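Local coordinates for protein TetR-family transcriptional regulator (Pectobacterium atrosepticum, PDB 2HYT) that probably binds cis-regulatory DNA through a predicted helix-turn-helix motif and controls transcription, as members of the TetR family generally do, at residues A[74-79]-A[129-134]; A[84-89]-A[142-147]; A[98-103]-A[163-168]. All blocks are in the same frame, centred on the assembly; numbering follows the deposited sequence. Where two conformers were deposited one is given.

The six segments form three pairs whose halves alternate: 74-79, 84-89 and 98-103 come first, and their partners 129-134, 142-147 and 163-168 follow in the same order. Contacts 1 and 2 have centres about 13 Å apart and touch, for example through Met132 on Phe89; the centre of contact 3 is about 18 Å from that of contact 1 and about 24 Å from that of contact 2. In contact 1 helix 56-81, which leads out of the predicted DNA-binding part, meets helix 122-141, largely through water. Contacts 2 and 3 involve opposite ends of helix 85-98. Arg74 salt-bridges to Glu102, so helix 56-81 is tied to the C-terminal domain at contacts 1 and 3.

Contact 1: A[74-79]-A[129-134]; sequences RLQAIS and VESMQR. With EDO (1,2-ethanediol), chain D.
Gln76 faces Ser131 and Arg134 across two helices of the all-helical TetR fold: helix 56-81, which leads out of the predicted helix-turn-helix part, and helix 122-141 of the C-terminal part. With CG anti to the backbone N (chi1 180°) and a bend at chi2, the Gln76 chain holds its OE1 out toward Ser131. Two waters bridge the side chains. One donates to Gln76 OE1 at 2.7 Å and also to the carbonyl O of Ser131; the other donates to Gln76 OE1 at 2.8 Å and to Ser131 OG at 2.7 Å. The amide carbonyl thus takes two water protons, while Gln76 NE2 is turned back to Asp80 on its own helix, which fixes the flip of the amide. Arg134 crosses Gln76 at about a right angle, its guanidinium plane 26° from that of the amide. Its NH2 comes to 3.1 Å from Gln76 OE1, but the angle is poor and the arginine was modelled in two conformers, so little rests on this approach. Arg92 of helix 85-98 ties the two segments together, hydrogen-bonding to both Ser131 OG and Ser79 OG. At the far end of 74-79, Arg74 salt-bridges to Glu102 and gives an edge N-H to an ethanediol, probably from the crystallisation liquor, NH1 to O1 of the diol 3.1 Å at 162°.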
ATOM      1  N   ARG A  74     -13.789   1.165  15.499  1.00 20.69           N
ATOM      2  CA  ARG A  74     -13.541  -0.083  16.222  1.00 20.90           C
ATOM      3  C   ARG A  74     -12.089  -0.144  16.766  1.00 20.37           C
ATOM      4  O   ARG A  74     -11.806  -0.537  17.918  1.00 22.72           O
ATOM      5  CB  ARG A  74     -13.805  -1.277  15.308  1.00 21.31           C
ATOM      6  CG  ARG A  74     -15.277  -1.530  15.063  1.00 24.86           C
ATOM      7  CD  ARG A  74     -15.454  -2.648  14.015  1.00 23.42           C
ATOM      8  NE  ARG A  74     -14.865  -3.907  14.449  1.00 26.07           N
ATOM      9  CZ  ARG A  74     -14.749  -4.991  13.681  1.00 25.54           C
ATOM     10  NH1 ARG A  74     -15.155  -4.985  12.435  1.00 26.92           N
ATOM     11  NH2 ARG A  74     -14.164  -6.064  14.165  1.00 26.63           N
ATOM     12  N   LEU A  75     -11.162   0.285  15.929  1.00 18.99           N
ATOM     13  CA  LEU A  75      -9.766   0.250  16.252  1.00 17.99           C
ATOM     14  C   LEU A  75      -9.406   1.290  17.320  1.00 20.16           C
ATOM     15  O   LEU A  75      -8.645   0.990  18.251  1.00 23.29           O
ATOM     16  CB  LEU A  75      -8.925   0.439  14.998  1.00 20.08           C
ATOM     17  CG  LEU A  75      -9.021  -0.730  14.027  1.00 21.62           C
ATOM     18  CD1 LEU A  75      -8.552  -0.223  12.669  1.00 24.39           C
ATOM     19  CD2 LEU A  75      -8.246  -1.966  14.512  1.00 23.16           C
ATOM     20  N   GLN A  76      -9.938   2.511  17.178  1.00 18.78           N
ATOM     21  CA  GLN A  76      -9.714   3.555  18.174  1.00 19.47           C
ATOM     22  C   GLN A  76     -10.243   3.089  19.526  1.00 21.29           C
ATOM     23  O   GLN A  76      -9.602   3.331  20.568  1.00 22.01           O
ATOM     24  CB  GLN A  76     -10.391   4.830  17.740  1.00 21.32           C
ATOM     25  CG  GLN A  76     -10.219   6.006  18.735  1.00 23.71           C
ATOM     26  CD  GLN A  76      -8.791   6.499  18.788  1.00 29.40           C
ATOM     27  OE1 GLN A  76      -8.166   6.772  17.744  1.00 29.77           O
ATOM     28  NE2 GLN A  76      -8.276   6.660  19.999  1.00 33.53           N
ATOM     29  N   ALA A  77     -11.385   2.401  19.533  1.00 21.48           N
ATOM     30  CA  ALA A  77     -11.952   1.901  20.786  1.00 21.06           C
ATOM     31  C   ALA A  77     -11.091   0.876  21.517  1.00 22.40           C
ATOM     32  O   ALA A  77     -11.101   0.809  22.745  1.00 22.99           O
ATOM     33  CB  ALA A  77     -13.323   1.339  20.564  1.00 21.31           C
ATOM     34  N   ILE A  78     -10.369   0.043  20.781  1.00 21.89           N
ATOM     35  CA  ILE A  78      -9.479  -0.907  21.404  1.00 19.76           C
ATOM     36  C   ILE A  78      -8.414  -0.165  22.192  1.00 25.18           C
ATOM     37  O   ILE A  78      -8.134  -0.507  23.359  1.00 23.47           O
ATOM     38  CB  ILE A  78      -8.837  -1.842  20.348  1.00 18.62           C
ATOM     39  CG1 ILE A  78      -9.875  -2.776  19.746  1.00 20.92           C
ATOM     40  CG2 ILE A  78      -7.636  -2.598  20.969  1.00 19.74           C
ATOM     41  CD1 ILE A  78      -9.379  -3.575  18.506  1.00 21.92           C
ATOM     42  N   SER A  79      -7.778   0.850  21.600  1.00 22.58           N
ATOM     43  CA  SER A  79      -6.677   1.484  22.359  1.00 25.65           C
ATOM     44  C   SER A  79      -7.224   2.444  23.416  1.00 28.53           C
ATOM     45  O   SER A  79      -6.600   2.654  24.476  1.00 26.81           O
ATOM     46  CB  SER A  79      -5.644   2.136  21.434  1.00 30.34           C
ATOM     47  OG  SER A  79      -6.251   2.879  20.418  1.00 20.58           O
ATOM     48  N   VAL A 129      -2.986   6.975   9.122  1.00 18.37           N
ATOM     49  CA  VAL A 129      -1.683   7.312   9.706  1.00 17.79           C
ATOM     50  C   VAL A 129      -1.842   8.332  10.836  1.00 20.25           C
ATOM     51  O   VAL A 129      -1.184   8.205  11.863  1.00 20.45           O
ATOM     52  CB  VAL A 129      -0.706   7.776   8.632  1.00 19.32           C
ATOM     53  CG1 VAL A 129       0.530   8.423   9.223  1.00 22.07           C
ATOM     54  CG2 VAL A 129      -0.361   6.573   7.701  1.00 19.35           C
ATOM     55  N   GLU A 130      -2.685   9.343  10.649  1.00 20.13           N
ATOM     56  CA  GLU A 130      -2.886  10.347  11.688  0.50 21.61           C
ATOM     57  C   GLU A 130      -3.442   9.719  12.975  1.00 20.73           C
ATOM     58  O   GLU A 130      -3.032  10.095  14.064  1.00 21.45           O
ATOM     59  CB  GLU A 130      -3.778  11.463  11.159  0.50 22.90           C
ATOM     60  CG  GLU A 130      -3.037  12.313  10.152  0.50 24.88           C
ATOM     61  CD  GLU A 130      -3.927  13.194   9.293  0.50 29.72           C
ATOM     62  OE1 GLU A 130      -5.171  13.138   9.455  0.50 31.49           O
ATOM     63  OE2 GLU A 130      -3.367  13.931   8.439  0.50 33.79           O
ATOM     64  N   SER A 131      -4.344   8.754  12.837  1.00 19.84           N
ATOM     65  CA  SER A 131      -4.911   8.065  13.997  1.00 18.96           C
ATOM     66  C   SER A 131      -3.822   7.283  14.713  1.00 19.18           C
ATOM     67  O   SER A 131      -3.660   7.379  15.926  1.00 19.06           O
ATOM     68  CB  SER A 131      -6.027   7.139  13.589  1.00 21.51           C
ATOM     69  OG  SER A 131      -6.579   6.491  14.719  1.00 23.71           O
HETATM   70  N   MSE A 132      -3.053   6.496  13.982  1.00 19.95           N
HETATM   71  CA  MSE A 132      -1.967   5.750  14.609  0.50 15.03           C
HETATM   72  C   MSE A 132      -0.912   6.685  15.202  1.00 20.21           C
HETATM   73  O   MSE A 132      -0.336   6.399  16.254  1.00 19.26           O
HETATM   74  CB  MSE A 132      -1.343   4.786  13.598  0.50 15.54           C
HETATM   75  CG  MSE A 132      -0.148   4.059  14.118  0.50 16.71           C
HETATM   76 SE   MSE A 132      -0.590   2.921  15.611  0.38 13.49          SE
HETATM   77  CE  MSE A 132      -1.758   1.541  14.788  0.50 17.39           C
ATOM     78  N   GLN A 133      -0.655   7.808  14.537  1.00 15.65           N
ATOM     79  CA  GLN A 133       0.289   8.820  15.034  1.00 16.20           C
ATOM     80  C   GLN A 133      -0.095   9.296  16.443  1.00 16.52           C
ATOM     81  O   GLN A 133       0.776   9.438  17.304  1.00 17.77           O
ATOM     82  CB  GLN A 133       0.336  10.020  14.077  1.00 18.87           C
ATOM     83  CG  GLN A 133       1.274  11.106  14.518  1.00 20.08           C
ATOM     84  CD  GLN A 133       1.232  12.266  13.562  1.00 22.42           C
ATOM     85  OE1 GLN A 133       0.731  12.127  12.433  1.00 25.24           O
ATOM     86  NE2 GLN A 133       1.747  13.403  13.996  1.00 23.68           N
ATOM     87  N   ARG A 134      -1.384   9.556  16.679  1.00 18.58           N
ATOM     88  CA  ARG A 134      -1.861  10.008  18.008  0.50 18.65           C
ATOM     89  C   ARG A 134      -1.469   8.986  19.068  1.00 16.14           C
ATOM     90  O   ARG A 134      -0.954   9.323  20.154  1.00 18.74           O
ATOM     91  CB  ARG A 134      -3.380  10.171  18.042  0.50 17.98           C
ATOM     92  CG  ARG A 134      -3.909  11.399  17.327  0.50 22.68           C
ATOM     93  CD  ARG A 134      -5.416  11.544  17.539  0.50 24.74           C
ATOM     94  NE  ARG A 134      -6.180  10.666  16.653  0.50 26.27           N
ATOM     95  CZ  ARG A 134      -7.360  10.112  16.941  0.50 28.41           C
ATOM     96  NH1 ARG A 134      -7.960  10.312  18.108  0.50 37.84           N
ATOM     97  NH2 ARG A 134      -7.951   9.345  16.043  0.50 32.56           N
TER
HETATM   98  C1  EDO D 199     -16.827  -2.677   9.344  1.00 36.26           C
HETATM   99  O1  EDO D 199     -16.613  -2.831  10.754  1.00 41.82           O
HETATM  100  C2  EDO D 199     -17.856  -3.739   8.951  1.00 45.93           C
HETATM  101  O2  EDO D 199     -17.363  -4.587   7.923  1.00 37.02           O
HETATM  102  O   HOH W   1      -5.504   6.814  17.827  1.00 24.87           O
HETATM  103  O   HOH W   2      -9.141   7.324  15.164  1.00 38.74           O

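Contact 2: A[84-89]-A[142-147]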
ATOM      1  N   ASP A  84      -3.634  -1.533  29.759  1.00 32.62           N
ATOM      2  CA  ASP A  84      -2.204  -1.258  29.559  1.00 28.62           C
ATOM      3  C   ASP A  84      -2.050  -0.703  28.139  1.00 25.00           C
ATOM      4  O   ASP A  84      -2.516  -1.322  27.220  1.00 22.53           O
ATOM      5  CB  ASP A  84      -1.388  -2.535  29.679  1.00 27.24           C
ATOM      6  CG  ASP A  84       0.074  -2.286  29.465  1.00 30.46           C
ATOM      7  OD1 ASP A  84       0.712  -1.719  30.358  1.00 32.92           O
ATOM      8  OD2 ASP A  84       0.583  -2.576  28.382  1.00 29.97           O
ATOM      9  N   ASP A  85      -1.416   0.445  27.971  1.00 21.52           N
ATOM     10  CA  ASP A  85      -1.450   1.087  26.671  1.00 23.47           C
ATOM     11  C   ASP A  85      -0.601   0.362  25.618  1.00 21.08           C
ATOM     12  O   ASP A  85      -0.971   0.345  24.428  1.00 21.96           O
ATOM     13  CB  ASP A  85      -1.109   2.547  26.785  1.00 25.95           C
ATOM     14  CG  ASP A  85      -2.137   3.307  27.660  1.00 31.74           C
ATOM     15  OD1 ASP A  85      -3.311   2.875  27.698  1.00 41.84           O
ATOM     16  OD2 ASP A  85      -1.753   4.262  28.333  1.00 33.45           O
ATOM     17  N   TRP A  86       0.494  -0.245  26.048  1.00 19.51           N
ATOM     18  CA  TRP A  86       1.286  -1.043  25.097  1.00 18.62           C
ATOM     19  C   TRP A  86       0.482  -2.246  24.612  1.00 18.42           C
ATOM     20  O   TRP A  86       0.429  -2.530  23.400  1.00 19.22           O
ATOM     21  CB  TRP A  86       2.590  -1.524  25.715  1.00 20.71           C
ATOM     22  CG  TRP A  86       3.360  -2.403  24.794  1.00 21.42           C
ATOM     23  CD1 TRP A  86       3.649  -3.722  24.990  1.00 25.02           C
ATOM     24  CD2 TRP A  86       3.936  -2.053  23.520  1.00 22.36           C
ATOM     25  NE1 TRP A  86       4.359  -4.214  23.921  1.00 23.73           N
ATOM     26  CE2 TRP A  86       4.555  -3.214  23.009  1.00 22.03           C
ATOM     27  CE3 TRP A  86       4.009  -0.886  22.784  1.00 22.21           C
ATOM     28  CZ2 TRP A  86       5.227  -3.229  21.770  1.00 23.26           C
ATOM     29  CZ3 TRP A  86       4.664  -0.904  21.562  1.00 24.37           C
ATOM     30  CH2 TRP A  86       5.292  -2.066  21.087  1.00 24.03           C
ATOM     31  N   GLU A  87      -0.183  -2.936  25.529  1.00 17.05           N
ATOM     32  CA  GLU A  87      -0.990  -4.099  25.142  0.50 20.47           C
ATOM     33  C   GLU A  87      -2.177  -3.658  24.293  1.00 19.17           C
ATOM     34  O   GLU A  87      -2.571  -4.354  23.373  1.00 19.76           O
ATOM     35  CB  GLU A  87      -1.441  -4.892  26.371  0.50 21.66           C
ATOM     36  CG  GLU A  87      -0.293  -5.474  27.182  0.50 27.54           C
ATOM     37  CD  GLU A  87       0.541  -6.491  26.419  0.50 31.48           C
ATOM     38  OE1 GLU A  87       0.002  -7.181  25.535  0.50 40.61           O
ATOM     39  OE2 GLU A  87       1.740  -6.597  26.720  0.50 36.33           O
ATOM     40  N   GLY A  88      -2.721  -2.474  24.567  1.00 18.54           N
ATOM     41  CA  GLY A  88      -3.789  -1.951  23.754  1.00 19.86           C
ATOM     42  C   GLY A  88      -3.327  -1.677  22.315  1.00 19.66           C
ATOM     43  O   GLY A  88      -4.070  -1.863  21.340  1.00 17.63           O
ATOM     44  N   PHE A  89      -2.100  -1.197  22.179  1.00 18.61           N
ATOM     45  CA  PHE A  89      -1.516  -0.941  20.857  1.00 19.16           C
ATOM     46  C   PHE A  89      -1.297  -2.260  20.116  1.00 17.43           C
ATOM     47  O   PHE A  89      -1.657  -2.363  18.944  1.00 18.92           O
ATOM     48  CB  PHE A  89      -0.195  -0.161  21.037  1.00 20.27           C
ATOM     49  CG  PHE A  89       0.722  -0.242  19.850  1.00 22.35           C
ATOM     50  CD1 PHE A  89       0.504   0.530  18.766  1.00 29.38           C
ATOM     51  CD2 PHE A  89       1.824  -1.087  19.854  1.00 22.49           C
ATOM     52  CE1 PHE A  89       1.366   0.479  17.672  1.00 22.09           C
ATOM     53  CE2 PHE A  89       2.684  -1.137  18.785  1.00 24.21           C
ATOM     54  CZ  PHE A  89       2.444  -0.347  17.670  1.00 23.89           C
ATOM     55  N   GLN A 142       4.846   8.646  27.107  1.00 16.33           N
ATOM     56  CA  GLN A 142       4.832   7.778  28.287  1.00 15.86           C
ATOM     57  C   GLN A 142       6.171   7.095  28.584  1.00 21.03           C
ATOM     58  O   GLN A 142       6.367   6.543  29.708  1.00 20.65           O
ATOM     59  CB  GLN A 142       3.767   6.691  28.128  1.00 15.86           C
ATOM     60  CG  GLN A 142       2.342   7.132  28.189  1.00 16.82           C
ATOM     61  CD  GLN A 142       1.380   6.006  28.499  1.00 17.52           C
ATOM     62  OE1 GLN A 142       1.563   5.286  29.503  1.00 23.97           O
ATOM     63  NE2 GLN A 142       0.308   5.892  27.713  1.00 16.97           N
ATOM     64  N   GLY A 143       7.104   7.148  27.639  1.00 18.96           N
ATOM     65  CA  GLY A 143       8.379   6.449  27.771  1.00 19.37           C
ATOM     66  C   GLY A 143       8.268   4.967  27.509  1.00 20.15           C
ATOM     67  O   GLY A 143       9.208   4.209  27.828  1.00 21.57           O
ATOM     68  N   VAL A 144       7.160   4.542  26.919  1.00 18.63           N
ATOM     69  CA  VAL A 144       6.962   3.128  26.573  1.00 18.52           C
ATOM     70  C   VAL A 144       7.658   2.779  25.258  1.00 19.93           C
ATOM     71  O   VAL A 144       8.352   1.747  25.172  1.00 20.16           O
ATOM     72  CB  VAL A 144       5.440   2.761  26.507  1.00 17.21           C
ATOM     73  CG1 VAL A 144       5.199   1.333  25.997  1.00 21.75           C
ATOM     74  CG2 VAL A 144       4.775   2.980  27.911  1.00 19.49           C
ATOM     75  N   VAL A 145       7.453   3.630  24.250  1.00 17.73           N
ATOM     76  CA  VAL A 145       8.034   3.486  22.909  1.00 18.89           C
ATOM     77  C   VAL A 145       9.227   4.425  22.776  1.00 19.17           C
ATOM     78  O   VAL A 145       9.198   5.588  23.201  1.00 20.37           O
ATOM     79  CB  VAL A 145       6.980   3.697  21.810  1.00 20.98           C
ATOM     80  CG1 VAL A 145       7.613   3.931  20.351  1.00 19.36           C
ATOM     81  CG2 VAL A 145       6.012   2.521  21.801  1.00 18.86           C
ATOM     82  N   ALA A 146      10.310   3.891  22.205  1.00 19.25           N
ATOM     83  CA  ALA A 146      11.533   4.671  22.011  1.00 20.15           C
ATOM     84  C   ALA A 146      11.316   5.905  21.126  1.00 18.30           C
ATOM     85  O   ALA A 146      10.421   5.944  20.272  1.00 21.34           O
ATOM     86  CB  ALA A 146      12.657   3.766  21.398  1.00 21.00           C
ATOM     87  N   GLU A 147      12.150   6.928  21.333  1.00 21.84           N
ATOM     88  CA  GLU A 147      12.000   8.180  20.615  0.50 22.94           C
ATOM     89  C   GLU A 147      12.098   7.970  19.106  1.00 22.83           C
ATOM     90  O   GLU A 147      13.011   7.282  18.609  1.00 25.69           O
ATOM     91  CB  GLU A 147      13.048   9.181  21.088  0.50 24.82           C
ATOM     92  CG  GLU A 147      12.729   9.759  22.454  0.50 31.16           C
ATOM     93  CD  GLU A 147      11.953  11.052  22.377  0.50 38.67           C
ATOM     94  OE1 GLU A 147      11.126  11.221  21.445  0.50 38.86           O
ATOM     95  OE2 GLU A 147      12.191  11.911  23.250  0.50 47.18           O
TER
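Gln142, just before the Gly143 turn, reaches across to Asp85 in the first turn of helix 85-98. Its chain is extended beyond CG and crosses the aspartate at about a right angle, with amide and carboxylate planes 87° apart. Gln142 NE2 donates to Asp85 OD2 at 2.7 Å, nearly straight at 170°; the oxygen lies close to the amide plane but is met on its anti side, somewhat out of the carboxylate plane. The same NE2 also bonds to Asn138, so the amide is held from both helices. Gly143 then turns the chain with positive phi, the C-terminal Schellman motif of helix 122-141. Val144 follows and lays its CG1 against Trp86 CB at 3.9 Å, while its backbone pairs with Val194. Next comes Val145, whose CG2 approaches the six-membered end of the indole, 3.7 Å from Trp86 CZ3, its side chain crossing the tryptophan at about a right angle. In Trp86, CG anti to the backbone N (chi1 176°) places the six-membered ring at Val145; Leu193 and Arg197 pack on the tryptophan as well. Ala146 carries the loop on, its backbone pairing with Leu192 and its side chain packing on Leu187 of the second subunit. Back at the helix start, Asp84 caps the first turn, its OD2 accepting from Glu87 N at 3.0 Å while also salt-bridging to Arg197. The chemistry is thus split: one short polar bond beside the apolar packing. Lying in the first turn of a helix, Asp85 would probably be favoured in its charged form, which would strengthen the bond from the neutral amide.

Contact 3: A[98-103]-A[163-168]. With EDO (1,2-ethanediol), chain E.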
ATOM      1  N   GLU A  98      -6.826  -9.250  12.039  1.00 17.75           N
ATOM      2  CA  GLU A  98      -7.996 -10.123  12.299  1.00 18.69           C
ATOM      3  C   GLU A  98      -9.196  -9.700  11.441  1.00 20.21           C
ATOM      4  O   GLU A  98      -9.961 -10.559  10.971  1.00 18.95           O
ATOM      5  CB  GLU A  98      -8.367 -10.095  13.777  1.00 21.07           C
ATOM      6  CG  GLU A  98      -7.358 -10.803  14.623  1.00 20.19           C
ATOM      7  CD  GLU A  98      -7.484 -10.550  16.118  1.00 30.08           C
ATOM      8  OE1 GLU A  98      -8.226  -9.636  16.553  1.00 32.27           O
ATOM      9  OE2 GLU A  98      -6.798 -11.293  16.857  1.00 36.87           O
HETATM   10  N   MSE A  99      -9.336  -8.400  11.180  1.00 19.51           N
HETATM   11  CA  MSE A  99     -10.389  -7.902  10.301  1.00 18.71           C
HETATM   12  C   MSE A  99     -10.296  -8.420   8.881  1.00 17.38           C
HETATM   13  O   MSE A  99     -11.315  -8.478   8.176  1.00 19.65           O
HETATM   14  CB  MSE A  99     -10.350  -6.401  10.288  1.00 20.63           C
HETATM   15  CG  MSE A  99     -10.977  -5.834  11.425  1.00 18.58           C
HETATM   16 SE   MSE A  99     -10.649  -3.860  11.491  0.75 25.33          SE
HETATM   17  CE  MSE A  99     -11.664  -3.615  13.047  1.00 29.78           C
ATOM     18  N   ALA A 100      -9.105  -8.847   8.442  1.00 18.01           N
ATOM     19  CA  ALA A 100      -8.922  -9.363   7.083  1.00 19.27           C
ATOM     20  C   ALA A 100      -9.659 -10.683   6.844  1.00 19.34           C
ATOM     21  O   ALA A 100      -9.753 -11.128   5.703  1.00 22.88           O
ATOM     22  CB  ALA A 100      -7.454  -9.549   6.768  1.00 20.67           C
ATOM     23  N   LEU A 101     -10.123 -11.323   7.908  1.00 19.43           N
ATOM     24  CA  LEU A 101     -10.914 -12.561   7.765  1.00 21.27           C
ATOM     25  C   LEU A 101     -12.408 -12.318   7.919  1.00 21.47           C
ATOM     26  O   LEU A 101     -13.206 -13.254   7.763  1.00 22.04           O
ATOM     27  CB  LEU A 101     -10.459 -13.608   8.759  1.00 22.71           C
ATOM     28  CG  LEU A 101      -8.995 -14.082   8.620  1.00 23.51           C
ATOM     29  CD1 LEU A 101      -8.707 -15.253   9.600  1.00 25.01           C
ATOM     30  CD2 LEU A 101      -8.650 -14.458   7.176  1.00 26.86           C
ATOM     31  N   GLU A 102     -12.826 -11.098   8.237  1.00 19.01           N
ATOM     32  CA  GLU A 102     -14.255 -10.813   8.304  1.00 19.21           C
ATOM     33  C   GLU A 102     -14.780 -10.712   6.882  1.00 18.48           C
ATOM     34  O   GLU A 102     -14.207 -10.017   6.046  1.00 20.39           O
ATOM     35  CB  GLU A 102     -14.507  -9.500   9.078  1.00 20.86           C
ATOM     36  CG  GLU A 102     -14.003  -9.577  10.509  1.00 22.92           C
ATOM     37  CD  GLU A 102     -14.290  -8.340  11.322  1.00 24.16           C
ATOM     38  OE1 GLU A 102     -14.962  -7.405  10.794  1.00 25.89           O
ATOM     39  OE2 GLU A 102     -13.859  -8.305  12.510  1.00 29.16           O
ATOM     40  N   PRO A 103     -15.864 -11.426   6.566  1.00 20.19           N
ATOM     41  CA  PRO A 103     -16.250 -11.471   5.140  1.00 19.50           C
ATOM     42  C   PRO A 103     -16.404 -10.136   4.411  1.00 18.80           C
ATOM     43  O   PRO A 103     -15.972 -10.025   3.253  1.00 19.77           O
ATOM     44  CB  PRO A 103     -17.571 -12.275   5.163  1.00 23.77           C
ATOM     45  CG  PRO A 103     -17.469 -13.083   6.341  1.00 26.50           C
ATOM     46  CD  PRO A 103     -16.693 -12.317   7.384  1.00 23.15           C
ATOM     47  N   GLU A 163      -0.431  -4.022   4.229  1.00 17.86           N
ATOM     48  CA  GLU A 163       0.063  -5.028   3.299  1.00 16.53           C
ATOM     49  C   GLU A 163      -0.191  -6.456   3.799  1.00 18.73           C
ATOM     50  O   GLU A 163      -0.575  -7.353   3.021  1.00 18.02           O
ATOM     51  CB  GLU A 163       1.573  -4.840   3.062  1.00 17.62           C
ATOM     52  CG  GLU A 163       2.082  -5.505   1.825  1.00 19.15           C
ATOM     53  CD  GLU A 163       1.492  -4.892   0.537  1.00 20.40           C
ATOM     54  OE1 GLU A 163       0.921  -3.757   0.571  1.00 25.19           O
ATOM     55  OE2 GLU A 163       1.567  -5.592  -0.494  1.00 21.78           O
ATOM     56  N   ALA A 164       0.058  -6.660   5.078  1.00 15.76           N
ATOM     57  CA  ALA A 164      -0.179  -7.973   5.679  1.00 16.09           C
ATOM     58  C   ALA A 164      -1.665  -8.357   5.567  1.00 16.30           C
ATOM     59  O   ALA A 164      -1.984  -9.512   5.337  1.00 19.25           O
ATOM     60  CB  ALA A 164       0.330  -8.010   7.104  1.00 17.35           C
ATOM     61  N   ALA A 165      -2.577  -7.397   5.727  1.00 16.67           N
ATOM     62  CA  ALA A 165      -4.021  -7.672   5.540  1.00 15.65           C
ATOM     63  C   ALA A 165      -4.328  -8.121   4.122  1.00 17.51           C
ATOM     64  O   ALA A 165      -5.056  -9.096   3.927  1.00 19.16           O
ATOM     65  CB  ALA A 165      -4.859  -6.485   5.937  1.00 17.22           C
ATOM     66  N   PHE A 166      -3.753  -7.463   3.124  1.00 17.02           N
ATOM     67  CA  PHE A 166      -3.887  -7.919   1.730  1.00 19.41           C
ATOM     68  C   PHE A 166      -3.434  -9.352   1.567  1.00 20.23           C
ATOM     69  O   PHE A 166      -4.139 -10.167   0.933  1.00 24.43           O
ATOM     70  CB  PHE A 166      -3.072  -7.056   0.777  1.00 22.02           C
ATOM     71  CG  PHE A 166      -3.679  -5.713   0.479  1.00 24.16           C
ATOM     72  CD1 PHE A 166      -5.037  -5.581   0.176  1.00 26.90           C
ATOM     73  CD2 PHE A 166      -2.874  -4.586   0.370  1.00 22.67           C
ATOM     74  CE1 PHE A 166      -5.564  -4.329  -0.139  1.00 28.83           C
ATOM     75  CE2 PHE A 166      -3.421  -3.338   0.071  1.00 28.68           C
ATOM     76  CZ  PHE A 166      -4.768  -3.236  -0.212  1.00 27.71           C
ATOM     77  N   TRP A 167      -2.288  -9.643   2.152  1.00 19.94           N
ATOM     78  CA  TRP A 167      -1.641 -10.947   2.056  1.00 21.20           C
ATOM     79  C   TRP A 167      -2.562 -11.978   2.698  1.00 19.75           C
ATOM     80  O   TRP A 167      -2.876 -13.025   2.110  1.00 21.78           O
ATOM     81  CB  TRP A 167      -0.268 -10.902   2.717  1.00 20.14           C
ATOM     82  CG  TRP A 167       0.425 -12.191   2.709  1.00 22.52           C
ATOM     83  CD1 TRP A 167       0.977 -12.829   1.631  1.00 24.70           C
ATOM     84  CD2 TRP A 167       0.632 -13.062   3.837  1.00 20.26           C
ATOM     85  NE1 TRP A 167       1.534 -14.013   2.018  1.00 25.24           N
ATOM     86  CE2 TRP A 167       1.332 -14.184   3.366  1.00 19.54           C
ATOM     87  CE3 TRP A 167       0.323 -12.983   5.194  1.00 18.84           C
ATOM     88  CZ2 TRP A 167       1.694 -15.218   4.188  1.00 22.69           C
ATOM     89  CZ3 TRP A 167       0.701 -14.025   6.017  1.00 20.63           C
ATOM     90  CH2 TRP A 167       1.332 -15.138   5.505  1.00 22.26           C
ATOM     91  N   ILE A 168      -3.080 -11.673   3.872  1.00 19.03           N
ATOM     92  CA  ILE A 168      -3.973 -12.634   4.543  1.00 19.95           C
ATOM     93  C   ILE A 168      -5.208 -12.889   3.673  1.00 21.44           C
ATOM     94  O   ILE A 168      -5.669 -14.039   3.556  1.00 24.71           O
ATOM     95  CB  ILE A 168      -4.388 -12.123   5.930  1.00 19.06           C
ATOM     96  CG1 ILE A 168      -3.198 -12.134   6.874  1.00 17.23           C
ATOM     97  CG2 ILE A 168      -5.538 -12.930   6.499  1.00 18.50           C
ATOM     98  CD1 ILE A 168      -3.314 -11.246   8.128  1.00 17.24           C
TER
HETATM   99  C1  EDO E 200     -11.775  -6.887  15.414  1.00 51.81           C
HETATM  100  O1  EDO E 200     -11.847  -6.170  16.656  1.00 43.96           O
HETATM  101  C2  EDO E 200     -10.626  -7.864  15.338  1.00 41.24           C
HETATM  102  O2  EDO E 200     -11.063  -9.152  15.795  1.00 52.17           O
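Two flat side chains of 163-168 lie off the face that packs on Ala100 and Leu101. Phe166, whose CB points away from 98-103, has Glu163 OE1 at its edge, in the ring plane, and makes a cation-pi contact with Arg114. Trp167 is paired in the same manner with Arg177. Its NE1 hydrogen-bonds to Gln151 of the second subunit and Ala164 packs on Leu156 of that subunit, which puts another side of the helix at the subunit interface. On the side facing 98-103 small aliphatic groups do the touching. Ala100 CB rests over the helix backbone, 3.7 Å from the carbonyl O of Ala165 and 4.1 Å from Ala165 CB. With only a methyl on each side, the backbones come close: the CA atoms of Ala100 and Ala165 are 5.4 Å apart. Nearly one turn on, Ile168 has CG2 anti to its backbone N, and this branch meets Ala100 CB at 3.9 Å and Leu101 CD2 at 3.5 Å. Leu101 crosses the isoleucine at about a right angle, and CD2 and CG2 meet methyl to methyl. Away from helix 150-170, Glu98 OE1 accepts from O2 of a second such ethanediol at 3.0 Å. No hydrogen bond links the segments; this is buried apolar packing inside the all-helical C-terminal domain of a TetR-type regulator. Segment 98-103 joins helices 85-98 and 103-117; Leu110 of the latter covers Ala100 and Ala165, Leu178 of helix 174-190 reaches Leu101 and Ile168, Leu97 of helix 85-98 also packs on Ile168, and Met99 faces helix 56-81 through Met71 and Leu75.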